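Side-chain contacts in aminofutalosine deaminase (Helicobacter pylori, PDB 7LKK), which deaminates aminofutalosine in the menaquinone pathway as a metal-dependent hydrolase and probably also converts adenosine to inosine: residues Leu157-Ser162 against Lys201-Ser206; Ala174-Leu179 against Ala189-His194; Ser254-Ala259 against Ile263-Asp268. One frame throughout, in Å; residues are numbered along the deposited sequence.

Contact 1. Residues Leu157-Ser162 against Lys201-Ser206. With MCF ((8R)-3-(5-S-methyl-5-thio-beta-D-ribofuranosyl)-3,6,7,8-tetrahydroimidazo[4,5-d][1,3]diazepin-8-ol), chain J.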
loop_
_atom_site.group_PDB
_atom_site.type_symbol
_atom_site.label_atom_id
_atom_site.label_comp_id
_atom_site.label_asym_id
_atom_site.label_seq_id
_atom_site.Cartn_x
_atom_site.Cartn_y
_atom_site.Cartn_z
ATOM N N LEU A 157 22.820 -5.103 -18.450
ATOM C CA LEU A 157 23.660 -6.212 -18.009
ATOM C C LEU A 157 24.470 -5.753 -16.804
ATOM O O LEU A 157 25.333 -4.878 -16.926
ATOM C CB LEU A 157 24.575 -6.686 -19.134
ATOM C CG LEU A 157 25.461 -7.880 -18.768
ATOM C CD1 LEU A 157 24.615 -9.085 -18.382
ATOM C CD2 LEU A 157 26.414 -8.229 -19.899
ATOM N N GLU A 158 24.197 -6.342 -15.645
ATOM C CA GLU A 158 24.716 -5.858 -14.374
ATOM C C GLU A 158 25.948 -6.652 -13.968
ATOM O O GLU A 158 25.913 -7.888 -13.926
ATOM C CB GLU A 158 23.648 -5.957 -13.286
ATOM C CG GLU A 158 24.144 -5.611 -11.900
ATOM C CD GLU A 158 23.060 -5.758 -10.855
ATOM O OE1 GLU A 158 22.678 -6.908 -10.555
ATOM O OE2 GLU A 158 22.585 -4.723 -10.340
ATOM N N PHE A 159 27.024 -5.941 -13.650
ATOM C CA PHE A 159 28.283 -6.570 -13.280
ATOM C C PHE A 159 28.374 -6.731 -11.769
ATOM O O PHE A 159 28.060 -5.804 -11.015
ATOM C CB PHE A 159 29.467 -5.753 -13.798
ATOM C CG PHE A 159 30.797 -6.348 -13.458
ATOM C CD1 PHE A 159 31.330 -7.361 -14.234
ATOM C CD2 PHE A 159 31.507 -5.909 -12.354
ATOM C CE1 PHE A 159 32.550 -7.921 -13.921
ATOM C CE2 PHE A 159 32.727 -6.466 -12.034
ATOM C CZ PHE A 159 33.248 -7.473 -12.820
ATOM N N LEU A 160 28.806 -7.912 -11.335
ATOM C CA LEU A 160 29.090 -8.213 -9.938
ATOM C C LEU A 160 30.531 -8.689 -9.822
ATOM O O LEU A 160 30.991 -9.486 -10.643
ATOM C CB LEU A 160 28.147 -9.299 -9.391
ATOM C CG LEU A 160 26.720 -8.972 -8.937
ATOM C CD1 LEU A 160 26.750 -8.218 -7.618
ATOM C CD2 LEU A 160 25.927 -8.207 -9.983
ATOM N N GLY A 161 31.245 -8.204 -8.808
ATOM C CA GLY A 161 32.609 -8.659 -8.596
ATOM C C GLY A 161 33.461 -7.758 -7.726
ATOM O O GLY A 161 33.835 -6.657 -8.140
ATOM N N SER A 162 33.791 -8.221 -6.520
ATOM C CA SER A 162 34.544 -7.428 -5.557
ATOM C C SER A 162 36.040 -7.718 -5.576
ATOM O O SER A 162 36.782 -7.117 -4.794
ATOM C CB SER A 162 33.994 -7.658 -4.147
ATOM O OG SER A 162 33.605 -9.009 -3.972
ATOM N N LYS A 201 36.785 -1.304 -7.675
ATOM C CA LYS A 201 36.811 -0.012 -8.358
ATOM C C LYS A 201 37.270 -0.145 -9.807
ATOM O O LYS A 201 36.636 0.390 -10.723
ATOM C CB LYS A 201 37.711 0.964 -7.599
ATOM C CG LYS A 201 37.750 2.367 -8.198
ATOM C CD LYS A 201 38.408 3.353 -7.246
ATOM C CE LYS A 201 38.160 4.795 -7.674
ATOM N NZ LYS A 201 38.178 4.954 -9.152
ATOM N N ASP A 202 38.380 -0.849 -10.037
ATOM C CA ASP A 202 38.900 -0.943 -11.397
ATOM C C ASP A 202 38.000 -1.790 -12.289
ATOM O O ASP A 202 37.962 -1.578 -13.506
ATOM C CB ASP A 202 40.322 -1.497 -11.368
ATOM C CG ASP A 202 41.273 -0.585 -10.622
ATOM O OD1 ASP A 202 41.721 0.419 -11.214
ATOM O OD2 ASP A 202 41.547 -0.858 -9.435
ATOM N N MET A 203 37.256 -2.731 -11.707
ATOM C CA MET A 203 36.243 -3.445 -12.477
ATOM C C MET A 203 35.112 -2.510 -12.887
ATOM O O MET A 203 34.628 -2.572 -14.022
ATOM C CB MET A 203 35.703 -4.625 -11.669
ATOM C CG MET A 203 36.786 -5.566 -11.162
ATOM S SD MET A 203 37.264 -6.779 -12.405
ATOM C CE MET A 203 36.398 -8.232 -11.827
ATOM N N ALA A 204 34.684 -1.630 -11.978
ATOM C CA ALA A 204 33.630 -0.676 -12.308
ATOM C C ALA A 204 34.091 0.307 -13.376
ATOM O O ALA A 204 33.342 0.611 -14.311
ATOM C CB ALA A 204 33.177 0.069 -11.053
ATOM N N LEU A 205 35.324 0.812 -13.253
ATOM C CA LEU A 205 35.865 1.711 -14.268
ATOM C C LEU A 205 35.870 1.054 -15.641
ATOM O O LEU A 205 35.616 1.714 -16.657
ATOM C CB LEU A 205 37.278 2.150 -13.882
ATOM C CG LEU A 205 37.421 3.013 -12.627
ATOM C CD1 LEU A 205 38.888 3.168 -12.253
ATOM C CD2 LEU A 205 36.772 4.369 -12.837
ATOM N N SER A 206 36.158 -0.248 -15.693
ATOM C CA SER A 206 36.153 -0.956 -16.968
ATOM C C SER A 206 34.746 -1.052 -17.543
ATOM O O SER A 206 34.551 -0.870 -18.751
ATOM C CB SER A 206 36.761 -2.349 -16.796
ATOM O OG SER A 206 36.912 -2.992 -18.049
HETATM O O8 MCF J . 17.838 -3.568 -6.145
HETATM C C8 MCF J . 17.312 -4.605 -5.357
HETATM C C7 MCF J . 17.804 -4.555 -3.914
HETATM N N6 MCF J . 19.142 -4.022 -3.846
HETATM C C5 MCF J . 20.168 -4.561 -4.710
HETATM N N4 MCF J . 19.988 -5.620 -5.697
HETATM C C10 MCF J . 18.840 -6.464 -6.110
HETATM C C9 MCF J . 17.546 -5.999 -5.976
HETATM N N1 MCF J . 16.732 -6.944 -6.424
HETATM C C2 MCF J . 17.450 -7.981 -6.853
HETATM N N3 MCF J . 18.738 -7.676 -6.668
HETATM C C1S MCF J . 19.852 -8.611 -7.020
HETATM C C2S MCF J . 21.050 -7.924 -7.715
HETATM O O2S MCF J . 20.829 -7.809 -9.055
HETATM O O4S MCF J . 20.355 -9.111 -5.955
HETATM C C4S MCF J . 21.885 -9.498 -6.322
HETATM C C3S MCF J . 22.184 -8.906 -7.443
HETATM O O3S MCF J . 22.244 -9.931 -8.547
HETATM C C5S MCF J . 22.804 -9.024 -5.209
HETATM S S5S MCF J . 24.245 -10.123 -5.100
HETATM C C6S MCF J . 25.580 -9.270 -4.213
#
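Phe159 and Met203 meet on the outer side of a TIM barrel of the amidohydrolase family, where the end of strand 152-159 faces the first turn of helix 201-213. The tight part is small. Methyl CE of Met203 lies 3.4 Å from CZ of Phe159, near the ring plane and at its edge, while CB of Met203 is 3.5 Å from Phe159 CE2. The two side chains cross at about a right angle. Bends at chi2 (-84°) and chi3 fold the thioether back beside the ring, and SD of Met203 sits obliquely, 5.3 Å from the Phe159 centroid, in a Met-aromatic contact. A flat ring and a flexible, unbranched chain suit this buried site, which Phe172 and Leu169 of helix 166-180 help to fill.

Beyond the ring the fit slackens. The carbonyl O of Gly161 approaches CG of Met203 only to 4.4 Å, and Gly161 is partly exposed. Its phi of 161° and psi of 110° suit glycine, since a beta carbon would press on Leu160 O. Next to Met203, Asp202 is exposed on this looser side, its OD2 hydrogen-bonded to Gln200. Glu158, the residue before Phe159, serves the opposite side of the strand: its carboxylate OE1, also hydrogen-bonded by Asn138 ND2, accepts a bond from the ribose hydroxyl O2S of MCF at 2.5 Å.

Contact 2. Residues Ala174-Leu179 against Ala189-His194. With MCF ((8R)-3-(5-S-methyl-5-thio-beta-D-ribofuranosyl)-3,6,7,8-tetrahydroimidazo[4,5-d][1,3]diazepin-8-ol), chain J.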
loop_
_atom_site.group_PDB
_atom_site.type_symbol
_atom_site.label_atom_id
_atom_site.label_comp_id
_atom_site.label_asym_id
_atom_site.label_seq_id
_atom_site.Cartn_x
_atom_site.Cartn_y
_atom_site.Cartn_z
ATOM N N ALA A 174 32.233 -10.302 -23.054
ATOM C CA ALA A 174 31.701 -11.219 -24.047
ATOM C C ALA A 174 30.205 -11.412 -23.874
ATOM O O ALA A 174 29.470 -11.555 -24.860
ATOM C CB ALA A 174 32.437 -12.560 -23.985
ATOM N N LYS A 175 29.733 -11.412 -22.630
ATOM C CA LYS A 175 28.294 -11.507 -22.404
ATOM C C LYS A 175 27.570 -10.270 -22.931
ATOM O O LYS A 175 26.463 -10.372 -23.474
ATOM C CB LYS A 175 28.004 -11.716 -20.916
ATOM C CG LYS A 175 26.681 -12.400 -20.633
ATOM C CD LYS A 175 26.730 -13.871 -21.014
ATOM C CE LYS A 175 25.377 -14.542 -20.825
ATOM N NZ LYS A 175 25.174 -15.035 -19.434
ATOM N N PHE A 176 28.188 -9.095 -22.790
ATOM C CA PHE A 176 27.570 -7.872 -23.291
ATOM C C PHE A 176 27.515 -7.861 -24.812
ATOM O O PHE A 176 26.531 -7.393 -25.396
ATOM C CB PHE A 176 28.327 -6.651 -22.773
ATOM C CG PHE A 176 27.726 -5.341 -23.200
ATOM C CD1 PHE A 176 26.438 -4.996 -22.818
ATOM C CD2 PHE A 176 28.446 -4.456 -23.986
ATOM C CE1 PHE A 176 25.882 -3.789 -23.209
ATOM C CE2 PHE A 176 27.896 -3.251 -24.382
ATOM C CZ PHE A 176 26.612 -2.917 -23.993
ATOM N N LYS A 177 28.559 -8.372 -25.473
ATOM C CA LYS A 177 28.522 -8.507 -26.926
ATOM C C LYS A 177 27.367 -9.399 -27.358
ATOM O O LYS A 177 26.723 -9.152 -28.385
ATOM C CB LYS A 177 29.855 -9.061 -27.434
ATOM C CG LYS A 177 29.836 -9.520 -28.879
ATOM C CD LYS A 177 29.838 -8.337 -29.831
ATOM C CE LYS A 177 30.404 -8.723 -31.188
ATOM N NZ LYS A 177 30.601 -7.540 -32.069
ATOM N N GLU A 178 27.085 -10.439 -26.571
ATOM C CA GLU A 178 25.940 -11.300 -26.841
ATOM C C GLU A 178 24.635 -10.522 -26.735
ATOM O O GLU A 178 23.716 -10.718 -27.537
ATOM C CB GLU A 178 25.957 -12.475 -25.863
ATOM C CG GLU A 178 24.842 -13.487 -26.017
ATOM C CD GLU A 178 25.013 -14.655 -25.064
ATOM O OE1 GLU A 178 26.149 -14.868 -24.587
ATOM O OE2 GLU A 178 24.017 -15.354 -24.783
ATOM N N LEU A 179 24.544 -9.621 -25.753
ATOM C CA LEU A 179 23.361 -8.776 -25.618
ATOM C C LEU A 179 23.281 -7.755 -26.746
ATOM O O LEU A 179 22.195 -7.492 -27.276
ATOM C CB LEU A 179 23.379 -8.073 -24.263
ATOM C CG LEU A 179 22.227 -7.109 -23.973
ATOM C CD1 LEU A 179 20.892 -7.829 -24.065
ATOM C CD2 LEU A 179 22.404 -6.453 -22.612
ATOM N N ALA A 189 20.589 -2.315 -25.482
ATOM C CA ALA A 189 21.545 -2.900 -24.555
ATOM C C ALA A 189 22.169 -1.814 -23.689
ATOM O O ALA A 189 22.538 -0.744 -24.180
ATOM C CB ALA A 189 22.635 -3.664 -25.307
ATOM N N ALA A 190 22.289 -2.102 -22.395
ATOM C CA ALA A 190 22.859 -1.172 -21.434
ATOM C C ALA A 190 23.664 -1.965 -20.413
ATOM O O ALA A 190 23.707 -3.198 -20.450
ATOM C CB ALA A 190 21.769 -0.329 -20.764
ATOM N N LEU A 191 24.306 -1.249 -19.494
ATOM C CA LEU A 191 25.220 -1.845 -18.533
ATOM C C LEU A 191 24.921 -1.317 -17.138
ATOM O O LEU A 191 24.362 -0.231 -16.968
ATOM C CB LEU A 191 26.682 -1.558 -18.901
ATOM C CG LEU A 191 27.198 -2.303 -20.132
ATOM C CD1 LEU A 191 28.347 -1.551 -20.781
ATOM C CD2 LEU A 191 27.620 -3.712 -19.753
ATOM N N ALA A 192 25.301 -2.100 -16.133
ATOM C CA ALA A 192 25.054 -1.718 -14.752
ATOM C C ALA A 192 26.217 -2.133 -13.866
ATOM O O ALA A 192 26.793 -3.211 -14.039
ATOM C CB ALA A 192 23.753 -2.339 -14.225
ATOM N N VAL A 193 26.557 -1.258 -12.925
ATOM C CA VAL A 193 27.439 -1.576 -11.811
ATOM C C VAL A 193 26.551 -1.832 -10.605
ATOM O O VAL A 193 25.711 -0.993 -10.264
ATOM C CB VAL A 193 28.425 -0.427 -11.535
ATOM C CG1 VAL A 193 29.316 -0.762 -10.349
ATOM C CG2 VAL A 193 29.253 -0.117 -12.780
ATOM N N HIS A 194 26.710 -2.995 -9.968
ATOM C CA HIS A 194 25.734 -3.402 -8.961
ATOM C C HIS A 194 25.660 -2.398 -7.814
ATOM O O HIS A 194 24.614 -1.785 -7.578
ATOM C CB HIS A 194 26.043 -4.794 -8.419
ATOM C CG HIS A 194 25.098 -5.222 -7.342
ATOM N ND1 HIS A 194 25.431 -5.203 -6.006
ATOM C CD2 HIS A 194 23.809 -5.633 -7.402
ATOM C CE1 HIS A 194 24.397 -5.605 -5.290
ATOM N NE2 HIS A 194 23.400 -5.872 -6.112
HETATM O O8 MCF J . 17.838 -3.568 -6.145
HETATM C C8 MCF J . 17.312 -4.605 -5.357
HETATM C C7 MCF J . 17.804 -4.555 -3.914
HETATM N N6 MCF J . 19.142 -4.022 -3.846
HETATM C C5 MCF J . 20.168 -4.561 -4.710
HETATM N N4 MCF J . 19.988 -5.620 -5.697
HETATM C C10 MCF J . 18.840 -6.464 -6.110
HETATM C C9 MCF J . 17.546 -5.999 -5.976
HETATM N N1 MCF J . 16.732 -6.944 -6.424
HETATM C C2 MCF J . 17.450 -7.981 -6.853
HETATM N N3 MCF J . 18.738 -7.676 -6.668
HETATM C C1S MCF J . 19.852 -8.611 -7.020
HETATM C C2S MCF J . 21.050 -7.924 -7.715
HETATM O O2S MCF J . 20.829 -7.809 -9.055
HETATM O O4S MCF J . 20.355 -9.111 -5.955
HETATM C C4S MCF J . 21.885 -9.498 -6.322
HETATM C C3S MCF J . 22.184 -8.906 -7.443
HETATM O O3S MCF J . 22.244 -9.931 -8.547
HETATM C C5S MCF J . 22.804 -9.024 -5.209
HETATM S S5S MCF J . 24.245 -10.123 -5.100
HETATM C C6S MCF J . 25.580 -9.270 -4.213
#
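Helix 174-179, carrying Phe176 and Leu179, runs roughly antiparallel to strand 189-193 with its Ala189 and Leu191, the segment axes being 8.8 Å apart at an angle of 151°. Strand 152-159, helix 166-180 and strand 187-193 form a beta-alpha-beta unit, whose helix returns over the second strand. Leu191 lies over one face of the Phe176 ring: its methyl CD2 is 3.9 Å from the centroid and displaced toward the rim, near CG and CD1, which makes a CH-pi contact. The other methyl, CD1 of Leu191, reaches Phe176 CZ at 3.9 Å, so the leucine fork straddles that one face. A chi1 of -178° swings the Phe176 ring away from the backbone N and out toward the sheet.

Nearer the start of the strand the fit relies on small size. CB of Ala189 touches CG of Leu179 at 3.7 Å and CE1 of Phe176 at 3.9 Å, and a side chain of one carbon lets the helix come close. Alongside that methyl, the carbonyl O of Ala190 approaches the Phe176 ring obliquely.

At the far end of the strand, His194 belongs to the inhibitor pocket. Its NE2 gives a weak hydrogen bond to N4 of MCF at 3.4 Å, and its ND1 is bonded to Ser198 OG, which helps fix the ring's rotation. Around the helix-strand layer, Leu210 of helix 201-213 packs on both Phe176 and Leu191, Leu157 of strand 152-159 touches Phe176, and Phe172, one turn earlier, also packs on Leu191.

Contact 3. Residues Ser254-Ala259 against Ile263-Asp268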
loop_
_atom_site.group_PDB
_atom_site.type_symbol
_atom_site.label_atom_id
_atom_site.label_comp_id
_atom_site.label_asym_id
_atom_site.label_seq_id
_atom_site.Cartn_x
_atom_site.Cartn_y
_atom_site.Cartn_z
ATOM N N SER A 254 36.585 -0.808 2.723
ATOM C CA SER A 254 35.670 -0.457 1.647
ATOM C C SER A 254 36.387 -0.450 0.304
ATOM O O SER A 254 37.577 -0.133 0.208
ATOM C CB SER A 254 35.041 0.912 1.906
ATOM O OG SER A 254 34.257 1.325 0.802
ATOM N N LEU A 255 35.654 -0.838 -0.740
ATOM C CA LEU A 255 36.177 -0.742 -2.096
ATOM C C LEU A 255 36.281 0.700 -2.573
ATOM O O LEU A 255 36.911 0.950 -3.607
ATOM C CB LEU A 255 35.297 -1.544 -3.055
ATOM C CG LEU A 255 35.041 -3.004 -2.677
ATOM C CD1 LEU A 255 34.075 -3.647 -3.658
ATOM C CD2 LEU A 255 36.351 -3.781 -2.619
ATOM N N TYR A 256 35.679 1.643 -1.852
ATOM C CA TYR A 256 35.688 3.051 -2.225
ATOM C C TYR A 256 35.819 3.885 -0.961
ATOM O O TYR A 256 35.084 3.664 0.006
ATOM C CB TYR A 256 34.411 3.431 -2.985
ATOM C CG TYR A 256 34.178 2.606 -4.228
ATOM C CD1 TYR A 256 34.707 2.995 -5.450
ATOM C CD2 TYR A 256 33.432 1.435 -4.180
ATOM C CE1 TYR A 256 34.499 2.241 -6.589
ATOM C CE2 TYR A 256 33.220 0.675 -5.313
ATOM C CZ TYR A 256 33.756 1.085 -6.516
ATOM O OH TYR A 256 33.545 0.334 -7.648
ATOM N N GLU A 257 36.751 4.836 -0.968
ATOM C CA GLU A 257 36.969 5.715 0.182
ATOM C C GLU A 257 36.002 6.888 0.083
ATOM O O GLU A 257 36.323 7.945 -0.460
ATOM C CB GLU A 257 38.418 6.179 0.246
ATOM C CG GLU A 257 38.795 6.801 1.584
ATOM C CD GLU A 257 38.597 5.845 2.747
ATOM O OE1 GLU A 257 39.125 4.714 2.691
ATOM O OE2 GLU A 257 37.905 6.225 3.718
ATOM N N GLY A 258 34.803 6.693 0.618
ATOM C CA GLY A 258 33.791 7.727 0.639
ATOM C C GLY A 258 32.843 7.644 -0.545
ATOM O O GLY A 258 33.143 7.064 -1.588
ATOM N N ALA A 259 31.670 8.251 -0.367
ATOM C CA ALA A 259 30.658 8.229 -1.419
ATOM C C ALA A 259 31.135 8.963 -2.666
ATOM O O ALA A 259 30.842 8.541 -3.792
ATOM C CB ALA A 259 29.353 8.833 -0.903
ATOM N N ILE A 263 30.798 8.085 -6.658
ATOM C CA ILE A 263 30.016 8.947 -7.543
ATOM C C ILE A 263 30.872 9.460 -8.695
ATOM O O ILE A 263 30.436 9.472 -9.853
ATOM C CB ILE A 263 29.404 10.114 -6.744
ATOM C CG1 ILE A 263 28.358 9.606 -5.752
ATOM C CG2 ILE A 263 28.808 11.161 -7.686
ATOM C CD1 ILE A 263 28.029 10.604 -4.661
ATOM N N ASP A 264 32.103 9.883 -8.398
ATOM C CA ASP A 264 32.944 10.518 -9.408
ATOM C C ASP A 264 33.268 9.595 -10.575
ATOM O O ASP A 264 33.571 10.088 -11.666
ATOM C CB ASP A 264 34.238 11.028 -8.772
ATOM C CG ASP A 264 34.002 12.191 -7.828
ATOM O OD1 ASP A 264 32.845 12.654 -7.727
ATOM O OD2 ASP A 264 34.974 12.639 -7.182
ATOM N N MET A 265 33.209 8.273 -10.375
ATOM C CA MET A 265 33.428 7.346 -11.482
ATOM C C MET A 265 32.452 7.588 -12.625
ATOM O O MET A 265 32.795 7.364 -13.791
ATOM C CB MET A 265 33.298 5.901 -11.003
ATOM C CG MET A 265 34.431 5.401 -10.132
ATOM S SD MET A 265 34.364 3.605 -9.980
ATOM C CE MET A 265 32.681 3.387 -9.402
ATOM N N PHE A 266 31.233 8.024 -12.312
ATOM C CA PHE A 266 30.185 8.223 -13.302
ATOM C C PHE A 266 30.130 9.658 -13.815
ATOM O O PHE A 266 29.118 10.056 -14.402
ATOM C CB PHE A 266 28.831 7.816 -12.713
ATOM C CG PHE A 266 28.788 6.392 -12.229
ATOM C CD1 PHE A 266 28.365 5.375 -13.068
ATOM C CD2 PHE A 266 29.178 6.073 -10.939
ATOM C CE1 PHE A 266 28.331 4.064 -12.629
ATOM C CE2 PHE A 266 29.146 4.763 -10.493
ATOM C CZ PHE A 266 28.720 3.759 -11.338
ATOM N N LYS A 267 31.194 10.430 -13.607
ATOM C CA LYS A 267 31.240 11.814 -14.059
ATOM C C LYS A 267 30.971 11.909 -15.556
ATOM O O LYS A 267 31.548 11.162 -16.352
ATOM C CB LYS A 267 32.602 12.427 -13.722
ATOM C CG LYS A 267 32.813 13.826 -14.265
ATOM C CD LYS A 267 33.947 14.532 -13.541
ATOM C CE LYS A 267 35.019 15.000 -14.510
ATOM N NZ LYS A 267 36.009 13.924 -14.802
ATOM N N ASP A 268 30.089 12.835 -15.930
ATOM C CA ASP A 268 29.716 13.091 -17.321
ATOM C C ASP A 268 29.229 11.817 -18.013
ATOM O O ASP A 268 29.751 11.392 -19.045
ATOM C CB ASP A 268 30.882 13.719 -18.091
ATOM C CG ASP A 268 31.375 15.008 -17.461
ATOM O OD1 ASP A 268 32.585 15.109 -17.173
ATOM O OD2 ASP A 268 30.554 15.925 -17.258
#
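Tyr256 and Met265 cross at about a right angle, the thioether end of the methionine lying against the CE1 side of the phenol. Methyl CE of Met265 is 3.5 Å from Tyr256 CE1 and 3.6 Å from Tyr256 OH, and it approaches the hydroxyl end of the ring obliquely. The sulfur follows obliquely, SD of Met265 standing 4.9 Å from the Tyr256 centroid in a Met-aromatic contact. The chain of Met265 is extended until a bend at chi3 (-54°) turns the methyl toward the phenol. Methionine suits the place because its polarisable sulfur and slender methyl can follow an aromatic outline. Tyrosine adds a polar end to a buried ring, and its OH is satisfied by a hydrogen bond with the carbonyl O of Val199.

The backbone that carries the ring is held as well. OG of Ser254 donates to the carbonyl O of Tyr256 at 2.6 Å, tilted out of the carbonyl plane, while Glu257 forms the centre of an inverse gamma turn. Gly258 then takes the N-cap position, with a positive phi that glycine tolerates easily.

Ala259 and Ile263 are joined by the short helix itself. N of Ile263 donates to Ala259 O at 2.9 Å and 170°, an almost straight helical bond, and CG1 of Ile263 comes within 3.3 Å of the same oxygen. Their side chains are looser, CB of Ala259 being 4.4 Å from CD1 of Ile263. A type I turn from Asp264 to Lys267 leads toward strand 269-275, which follows 218-222 in the TIM barrel.

Tyr256 and Met265 lie against helix 201-213, through Ala204, Leu205 and Ile208, whereas small Ala259 and branched Ile263 fill the helix face packed on Phe222 of strand 218-222, and Ile263 also meets Ile287 of helix 281-291.

How the contacts relate
From the N terminus, strand 152-159 comes first and opens contact 1, which closes 39 residues later at helix 201-213. Contact 2 falls wholly within that span, pairing helix 166-180 with strand 187-193. The two share neighbouring barrel strands: Phe159 N to Ala192 O (2.8 Å) and Leu157 O to Ala192 N (2.9 Å) are probable hydrogen bonds, and contacts 1 and 2 both reach MCF. Contact 3 follows in series and closes a short loop of its own around helix 259-264. It backs onto helix 201-213, where Ala204 CB lies 3.4 Å from Tyr256 OH. That helix therefore links contacts 1 and 3, while contacts 2 and 3 touch through Val193 and Phe266.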